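PDB 1WZN: SAM-dependent methyltransferase from Pyrococcus horikoshii, which binds S-adenosyl-L-homocysteine, the spent form of the methyl donor, and probably transfers a methyl group from S-adenosyl-L-methionine to an acceptor molecule. Local coordinates for residues V109-F113 with S114-Y118; E122-R125 with K126-S129; S129-A132 with E133-P137. All blocks are in the same frame, centred on the assembly; numbering follows the deposited sequence.

Interaction 1 of 3, residues V109-F113 with S114-Y118. With SAH (S-adenosyl-L-homocysteine), chain F.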
loop_
_atom_site.group_PDB
_atom_site.type_symbol
_atom_site.label_atom_id
_atom_site.label_comp_id
_atom_site.label_asym_id
_atom_site.label_seq_id
_atom_site.Cartn_x
_atom_site.Cartn_y
_atom_site.Cartn_z
ATOM N N VAL A 109 13.384 40.171 -4.741
ATOM C CA VAL A 109 14.031 39.126 -5.517
ATOM C C VAL A 109 13.170 37.896 -5.284
ATOM O O VAL A 109 12.795 37.612 -4.146
ATOM C CB VAL A 109 15.457 38.835 -5.011
ATOM C CG1 VAL A 109 16.058 37.667 -5.792
ATOM C CG2 VAL A 109 16.338 40.082 -5.169
ATOM N N THR A 110 12.843 37.185 -6.356
ATOM C CA THR A 110 12.016 35.992 -6.243
ATOM C C THR A 110 12.670 34.782 -6.899
ATOM O O THR A 110 13.519 34.907 -7.780
ATOM C CB THR A 110 10.631 36.193 -6.920
ATOM O OG1 THR A 110 10.819 36.542 -8.299
ATOM C CG2 THR A 110 9.840 37.300 -6.232
ATOM N N MET A 111 12.277 33.604 -6.434
ATOM C CA MET A 111 12.746 32.348 -7.001
ATOM C C MET A 111 11.543 31.454 -6.822
ATOM O O MET A 111 11.272 30.982 -5.718
ATOM C CB MET A 111 13.945 31.781 -6.251
ATOM C CG MET A 111 14.386 30.443 -6.831
ATOM S SD MET A 111 16.002 29.906 -6.261
ATOM C CE MET A 111 17.034 30.782 -7.412
ATOM N N PHE A 112 10.825 31.232 -7.916
ATOM C CA PHE A 112 9.594 30.457 -7.889
ATOM C C PHE A 112 9.664 28.999 -8.308
ATOM O O PHE A 112 10.449 28.609 -9.176
ATOM C CB PHE A 112 8.535 31.140 -8.767
ATOM C CG PHE A 112 8.094 32.490 -8.268
ATOM C CD1 PHE A 112 7.307 32.603 -7.123
ATOM C CD2 PHE A 112 8.453 33.646 -8.952
ATOM C CE1 PHE A 112 6.881 33.853 -6.667
ATOM C CE2 PHE A 112 8.034 34.899 -8.506
ATOM C CZ PHE A 112 7.247 35.005 -7.364
ATOM N N PHE A 113 8.812 28.211 -7.665
ATOM C CA PHE A 113 8.640 26.795 -7.955
ATOM C C PHE A 113 9.733 25.803 -7.569
ATOM O O PHE A 113 10.297 25.107 -8.422
ATOM C CB PHE A 113 8.265 26.628 -9.437
ATOM C CG PHE A 113 7.562 25.325 -9.750
ATOM C CD1 PHE A 113 6.593 24.814 -8.889
ATOM C CD2 PHE A 113 7.864 24.617 -10.908
ATOM C CE1 PHE A 113 5.936 23.612 -9.178
ATOM C CE2 PHE A 113 7.212 23.414 -11.207
ATOM C CZ PHE A 113 6.248 22.914 -10.337
ATOM N N SER A 114 10.027 25.755 -6.273
ATOM C CA SER A 114 10.975 24.794 -5.710
ATOM C C SER A 114 12.409 24.792 -6.191
ATOM O O SER A 114 13.132 23.826 -5.941
ATOM C CB SER A 114 10.415 23.386 -5.907
ATOM O OG SER A 114 9.024 23.370 -5.643
ATOM N N THR A 115 12.850 25.852 -6.852
ATOM C CA THR A 115 14.212 25.860 -7.358
ATOM C C THR A 115 15.338 25.829 -6.329
ATOM O O THR A 115 16.460 25.458 -6.670
ATOM C CB THR A 115 14.416 27.031 -8.340
ATOM O OG1 THR A 115 13.484 26.885 -9.416
ATOM C CG2 THR A 115 15.832 27.024 -8.920
ATOM N N ILE A 116 15.080 26.181 -5.071
ATOM C CA ILE A 116 16.181 26.111 -4.111
ATOM C C ILE A 116 16.671 24.678 -3.967
ATOM O O ILE A 116 17.798 24.449 -3.527
ATOM C CB ILE A 116 15.813 26.627 -2.690
ATOM C CG1 ILE A 116 14.636 25.839 -2.122
ATOM C CG2 ILE A 116 15.541 28.121 -2.731
ATOM C CD1 ILE A 116 14.357 26.159 -0.663
ATOM N N MET A 117 15.835 23.716 -4.353
ATOM C CA MET A 117 16.204 22.305 -4.242
ATOM C C MET A 117 17.362 21.898 -5.147
ATOM O O MET A 117 17.975 20.852 -4.940
ATOM C CB MET A 117 14.988 21.415 -4.516
ATOM C CG MET A 117 13.921 21.501 -3.432
ATOM S SD MET A 117 12.504 20.417 -3.714
ATOM C CE MET A 117 13.212 18.811 -3.323
ATOM N N TYR A 118 17.671 22.716 -6.151
ATOM C CA TYR A 118 18.780 22.401 -7.043
ATOM C C TYR A 118 20.122 22.701 -6.386
ATOM O O TYR A 118 21.165 22.293 -6.891
ATOM C CB TYR A 118 18.672 23.200 -8.352
ATOM C CG TYR A 118 17.784 22.552 -9.384
ATOM C CD1 TYR A 118 18.265 21.531 -10.205
ATOM C CD2 TYR A 118 16.442 22.902 -9.490
ATOM C CE1 TYR A 118 17.422 20.870 -11.100
ATOM C CE2 TYR A 118 15.592 22.246 -10.376
ATOM C CZ TYR A 118 16.089 21.231 -11.174
ATOM O OH TYR A 118 15.239 20.561 -12.026
HETATM N N SAH F . 10.613 29.994 -11.992
HETATM C CA SAH F . 10.028 29.185 -13.145
HETATM C CB SAH F . 10.765 27.928 -13.522
HETATM C CG SAH F . 10.931 26.784 -12.535
HETATM S SD SAH F . 11.966 25.516 -13.398
HETATM C C SAH F . 8.515 28.879 -12.744
HETATM O O SAH F . 8.063 29.295 -11.661
HETATM O OXT SAH F . 7.831 28.206 -13.613
HETATM C "C5'" SAH F . 13.543 25.659 -12.649
HETATM C "C4'" SAH F . 14.478 26.688 -13.453
HETATM O "O4'" SAH F . 15.706 26.636 -12.718
HETATM C "C3'" SAH F . 14.862 26.280 -14.857
HETATM O "O3'" SAH F . 14.400 27.245 -15.803
HETATM C "C2'" SAH F . 16.437 26.138 -14.771
HETATM O "O2'" SAH F . 17.080 26.471 -15.994
HETATM C "C1'" SAH F . 16.776 27.062 -13.615
HETATM N N9 SAH F . 17.951 26.883 -12.990
HETATM C C8 SAH F . 18.511 25.804 -12.319
HETATM N N7 SAH F . 19.690 26.006 -11.829
HETATM C C5 SAH F . 19.991 27.350 -12.187
HETATM C C6 SAH F . 21.148 28.159 -11.931
HETATM N N6 SAH F . 22.223 27.731 -11.254
HETATM N N1 SAH F . 21.082 29.440 -12.439
HETATM C C2 SAH F . 20.007 29.914 -13.134
HETATM N N3 SAH F . 18.879 29.166 -13.398
HETATM C C4 SAH F . 18.941 27.901 -12.898
HETATM O O HOH W 1 13.002 29.297 -9.960
HETATM O O HOH W 2 12.386 23.866 -9.684
#
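In this Rossmann-like methyltransferase fold, the chain leaves the C-terminal end of parallel strand 106-111 through a short loop, 112-114, and Phe112, Phe113 and Thr115 line the S-adenosyl-L-homocysteine pocket. The chain then turns into a short 3-10 segment. The Met111 chain runs out from the strand and passes the Thr115 side chain at about a right angle, with CG 3.7 Å from Thr115 CB. Its SD lies 4.0 Å from Ile116 CG2.

Phe112 O accepts a hydrogen bond from the ligand amino N at 3.1 Å. Water 1 lies within bonding distance of both Phe112 O and Thr115 OG1, though which bonds it makes at once is unsettled. Water 2 donates to Phe113 O at 2.7 Å and bonds Thr115 OG1 as well. Thr115 CG2 sits anti to the backbone N (OG1 chi1 -59°), which turns CG2 toward Met111 SD and OG1 toward the two waters. Replacing Thr115 with an alanine would probably leave both waters without a shared partner and open a gap beside Met111 SD. Phe113 brings its ring edge to the ligand, CD2 lying 4.1 Å from SAH CG.

Interaction 2 of 3, residues E122-R125 with K126-S129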
loop_
_atom_site.group_PDB
_atom_site.type_symbol
_atom_site.label_atom_id
_atom_site.label_comp_id
_atom_site.label_asym_id
_atom_site.label_seq_id
_atom_site.Cartn_x
_atom_site.Cartn_y
_atom_site.Cartn_z
ATOM N N GLU A 122 25.979 24.529 0.810
ATOM C CA GLU A 122 26.983 25.542 0.497
ATOM C C GLU A 122 26.511 26.511 -0.594
ATOM O O GLU A 122 26.664 27.727 -0.466
ATOM C CB GLU A 122 28.286 24.862 0.068
ATOM C CG GLU A 122 28.935 23.962 1.139
ATOM C CD GLU A 122 28.033 22.820 1.620
ATOM O OE1 GLU A 122 27.410 22.136 0.773
ATOM O OE2 GLU A 122 27.963 22.594 2.853
ATOM N N ASP A 123 25.945 25.972 -1.669
ATOM C CA ASP A 123 25.461 26.813 -2.759
ATOM C C ASP A 123 24.243 27.625 -2.344
ATOM O O ASP A 123 24.041 28.737 -2.829
ATOM C CB ASP A 123 25.130 25.967 -3.995
ATOM C CG ASP A 123 26.371 25.527 -4.748
ATOM O OD1 ASP A 123 27.450 26.108 -4.508
ATOM O OD2 ASP A 123 26.273 24.615 -5.593
ATOM N N LEU A 124 23.427 27.080 -1.447
ATOM C CA LEU A 124 22.244 27.800 -0.998
ATOM C C LEU A 124 22.682 29.009 -0.167
ATOM O O LEU A 124 22.098 30.091 -0.277
ATOM C CB LEU A 124 21.324 26.878 -0.181
ATOM C CG LEU A 124 19.887 27.355 0.046
ATOM C CD1 LEU A 124 19.226 27.705 -1.293
ATOM C CD2 LEU A 124 19.095 26.270 0.764
ATOM N N ARG A 125 23.717 28.839 0.656
ATOM C CA ARG A 125 24.205 29.961 1.456
ATOM C C ARG A 125 24.762 31.027 0.519
ATOM O O ARG A 125 24.572 32.225 0.743
ATOM C CB ARG A 125 25.313 29.526 2.420
ATOM C CG ARG A 125 24.866 28.622 3.558
ATOM C CD ARG A 125 25.960 28.525 4.612
ATOM N NE ARG A 125 25.543 27.745 5.775
ATOM C CZ ARG A 125 26.157 27.776 6.955
ATOM N NH1 ARG A 125 27.217 28.553 7.133
ATOM N NH2 ARG A 125 25.716 27.029 7.957
ATOM N N LYS A 126 25.450 30.584 -0.528
ATOM C CA LYS A 126 26.031 31.507 -1.497
ATOM C C LYS A 126 24.918 32.281 -2.194
ATOM O O LYS A 126 25.037 33.483 -2.431
ATOM C CB LYS A 126 26.856 30.749 -2.539
ATOM C CG LYS A 126 27.497 31.658 -3.583
ATOM C CD LYS A 126 28.377 30.882 -4.556
ATOM C CE LYS A 126 29.112 31.826 -5.498
ATOM N NZ LYS A 126 29.990 31.097 -6.465
ATOM N N LEU A 127 23.844 31.576 -2.531
ATOM C CA LEU A 127 22.697 32.198 -3.189
ATOM C C LEU A 127 22.065 33.270 -2.305
ATOM O O LEU A 127 21.840 34.396 -2.749
ATOM C CB LEU A 127 21.635 31.141 -3.528
ATOM C CG LEU A 127 20.313 31.677 -4.103
ATOM C CD1 LEU A 127 20.578 32.402 -5.420
ATOM C CD2 LEU A 127 19.339 30.524 -4.316
ATOM N N PHE A 128 21.764 32.915 -1.060
ATOM C CA PHE A 128 21.147 33.852 -0.132
ATOM C C PHE A 128 22.034 35.075 0.070
ATOM O O PHE A 128 21.539 36.193 0.211
ATOM C CB PHE A 128 20.880 33.192 1.228
ATOM C CG PHE A 128 19.813 32.121 1.204
ATOM C CD1 PHE A 128 18.877 32.058 0.179
ATOM C CD2 PHE A 128 19.727 31.196 2.239
ATOM C CE1 PHE A 128 17.870 31.089 0.185
ATOM C CE2 PHE A 128 18.728 30.228 2.254
ATOM C CZ PHE A 128 17.798 30.174 1.226
ATOM N N SER A 129 23.344 34.855 0.098
ATOM C CA SER A 129 24.287 35.953 0.278
ATOM C C SER A 129 24.216 36.910 -0.916
ATOM O O SER A 129 24.200 38.132 -0.740
ATOM C CB SER A 129 25.710 35.411 0.418
ATOM O OG SER A 129 26.604 36.458 0.751
#
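The first torsions of Leu124 and Phe128 bring the two side chains together across one helical turn. Leu124 holds CG anti to its own N (chi1 -164°), which brings CG and CD1 up to the ring. Phe128 has CG anti to the carbonyl carbon (chi1 -68°), and its ring reaches back toward Leu124. The two side chains cross at a slant. Leu124 CG stands over the ring face, 4.1 Å from the centroid of the Phe128 ring, in a CH-pi contact. Its closest ring atom is Phe128 CZ, 3.7 Å from Leu124 CG. Leu124 CD1 also lies against CZ and CE1. The same CD1 is 4.1 Å from Leu127 CD2. One leucine thus touches both apolar residues of the next turn.

The backbone is regular alpha-helix, part of helix 121-134. Four successive i to i+4 hydrogen bonds join the segments. Phe128 N to Leu124 O is the straightest, 2.9 Å long with an N-H...O angle of 171°. The same Leu124 O lies over a face of the Phe128 ring, offset toward the rim and 3.4 Å from Phe128 CG.

Helix 212-219 packs on part of this side, with Leu218 touching Leu124, Arg125 and Phe128. Arg125 also packs on Leu217 of a neighbouring subunit. Near the start of the helix, Asp123 N is bonded to Asp120 OD1.

Lys126 extends fully, yet its NZ remains 5.9 Å from Asp123 OD1. The opposite charges probably attract weakly through space without forming a salt bridge. Within the contact, the helix is held by backbone hydrogen bonds, while its buried side relies on dispersion and CH-pi packing.

Interaction 3 of 3, residues S129-A132 with E133-P137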
loop_
_atom_site.group_PDB
_atom_site.type_symbol
_atom_site.label_atom_id
_atom_site.label_comp_id
_atom_site.label_asym_id
_atom_site.label_seq_id
_atom_site.Cartn_x
_atom_site.Cartn_y
_atom_site.Cartn_z
ATOM N N SER A 129 23.344 34.855 0.098
ATOM C CA SER A 129 24.287 35.953 0.278
ATOM C C SER A 129 24.216 36.910 -0.916
ATOM O O SER A 129 24.200 38.132 -0.740
ATOM C CB SER A 129 25.710 35.411 0.418
ATOM O OG SER A 129 26.604 36.458 0.751
ATOM N N LYS A 130 24.177 36.354 -2.125
ATOM C CA LYS A 130 24.099 37.166 -3.339
ATOM C C LYS A 130 22.758 37.896 -3.432
ATOM O O LYS A 130 22.692 39.024 -3.926
ATOM C CB LYS A 130 24.293 36.300 -4.588
ATOM C CG LYS A 130 25.596 35.516 -4.628
ATOM C CD LYS A 130 26.796 36.434 -4.752
ATOM C CE LYS A 130 27.825 35.871 -5.721
ATOM N NZ LYS A 130 28.547 36.954 -6.441
ATOM N N VAL A 131 21.694 37.248 -2.966
ATOM C CA VAL A 131 20.363 37.845 -2.988
ATOM C C VAL A 131 20.326 39.044 -2.040
ATOM O O VAL A 131 19.810 40.109 -2.387
ATOM C CB VAL A 131 19.271 36.817 -2.571
ATOM C CG1 VAL A 131 17.956 37.528 -2.300
ATOM C CG2 VAL A 131 19.085 35.782 -3.686
ATOM N N ALA A 132 20.880 38.870 -0.843
ATOM C CA ALA A 132 20.919 39.959 0.125
ATOM C C ALA A 132 21.666 41.156 -0.476
ATOM O O ALA A 132 21.244 42.301 -0.311
ATOM C CB ALA A 132 21.605 39.505 1.404
ATOM N N GLU A 133 22.760 40.888 -1.182
ATOM C CA GLU A 133 23.545 41.959 -1.794
ATOM C C GLU A 133 22.793 42.656 -2.930
ATOM O O GLU A 133 23.062 43.817 -3.237
ATOM C CB GLU A 133 24.880 41.418 -2.316
ATOM C CG GLU A 133 25.753 40.787 -1.241
ATOM C CD GLU A 133 27.153 40.460 -1.727
ATOM O OE1 GLU A 133 27.291 39.844 -2.807
ATOM O OE2 GLU A 133 28.121 40.815 -1.020
ATOM N N ALA A 134 21.849 41.955 -3.550
ATOM C CA ALA A 134 21.074 42.535 -4.651
ATOM C C ALA A 134 19.905 43.408 -4.191
ATOM O O ALA A 134 19.389 44.222 -4.960
ATOM C CB ALA A 134 20.557 41.420 -5.561
ATOM N N LEU A 135 19.497 43.253 -2.936
ATOM C CA LEU A 135 18.354 43.988 -2.401
ATOM C C LEU A 135 18.570 45.396 -1.861
ATOM O O LEU A 135 19.598 45.696 -1.253
ATOM C CB LEU A 135 17.695 43.172 -1.287
ATOM C CG LEU A 135 16.903 41.924 -1.673
ATOM C CD1 LEU A 135 16.570 41.130 -0.406
ATOM C CD2 LEU A 135 15.631 42.325 -2.400
ATOM N N LYS A 136 17.573 46.248 -2.085
ATOM C CA LYS A 136 17.588 47.612 -1.562
ATOM C C LYS A 136 17.150 47.455 -0.108
ATOM O O LYS A 136 16.501 46.467 0.242
ATOM C CB LYS A 136 16.571 48.492 -2.291
ATOM C CG LYS A 136 16.897 48.781 -3.743
ATOM C CD LYS A 136 15.910 49.796 -4.296
ATOM C CE LYS A 136 16.129 50.056 -5.770
ATOM N NZ LYS A 136 15.104 51.013 -6.250
ATOM N N PRO A 137 17.496 48.420 0.760
ATOM C CA PRO A 137 17.104 48.329 2.169
ATOM C C PRO A 137 15.605 48.124 2.318
ATOM O O PRO A 137 14.810 48.808 1.676
ATOM C CB PRO A 137 17.561 49.671 2.743
ATOM C CG PRO A 137 18.748 50.008 1.899
ATOM C CD PRO A 137 18.262 49.655 0.511
HETATM O O HOH W 3 28.234 37.008 -1.656
#
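The backbone passes from alpha-helical bonding to a tighter turn as helix 121-134 ends, and Leu135 is the first residue to leave helical angles (psi 144°). Glu133 lays its side chain back along the previous turn. Its CG is anti to the carbonyl carbon (chi1 -60°) and comes 3.1 Å from Ser129 O. Water 3 links the side-chain ends: it bonds Ser129 OG at 3.0 Å and donates a weak bond to Glu133 OE1.

This is the helix-to-strand step of a Rossmann-like beta-alpha-beta crossover. Helix 121-134 follows strand 106-111 and leads through strand 135-136 to strand 139-146, which is parallel to 106-111. At the step, Glu133 N still makes a normal i to i+4 bond to Ser129 O, 3.1 Å long. Beyond it the pattern changes. Ala134 N bonds Val131 O at 3.0 Å, and Leu135 N bonds Ala132 O at 3.3 Å. Both are i to i+3 bonds, and both donors stand well above the carbonyl plane. The i to i+4 bonds from Ala134 N to Lys130 O and from Leu135 N to Val131 O persist, but are weak. Val131 O is therefore approached by two N-H groups.

On the sheet side, Val131 CG1 and Leu135 CD1 face each other at 4.3 Å. Both residues rest on Val109. Leu135 CG also comes close to Val131 O.

The Lys130 chain passes at a slant to Glu133. Its CD is 4.0 Å from Glu133 OE1, whereas the charged Lys130 NZ stays 4.8 Å from that oxygen. The lysine chain kinks repeatedly beyond CG, which carries NZ to a hydrogen bond with Ile100 O instead.

In the fold
Along the chain the three contacts come in series, and none nests within or crosses another. Interaction 1 turns the chain out of strand 106-111 at the ligand end of the sheet. Interaction 2 lies on helix 121-134, which starts just afterwards. Interaction 3 begins at Ser129, where interaction 2 ends, and closes the helix before strand 139-146. Side chains then join the helix back to the strand and to the 3-10 segment after it. Ile116 CB meets Leu124 CD1 at 3.8 Å, and Met111 CE meets Leu127 CD2. Farther along, Val109 CG2 packs on Leu135 CD2 at 3.6 Å. Together they tie the pocket loop, helix and central sheet into one crossover.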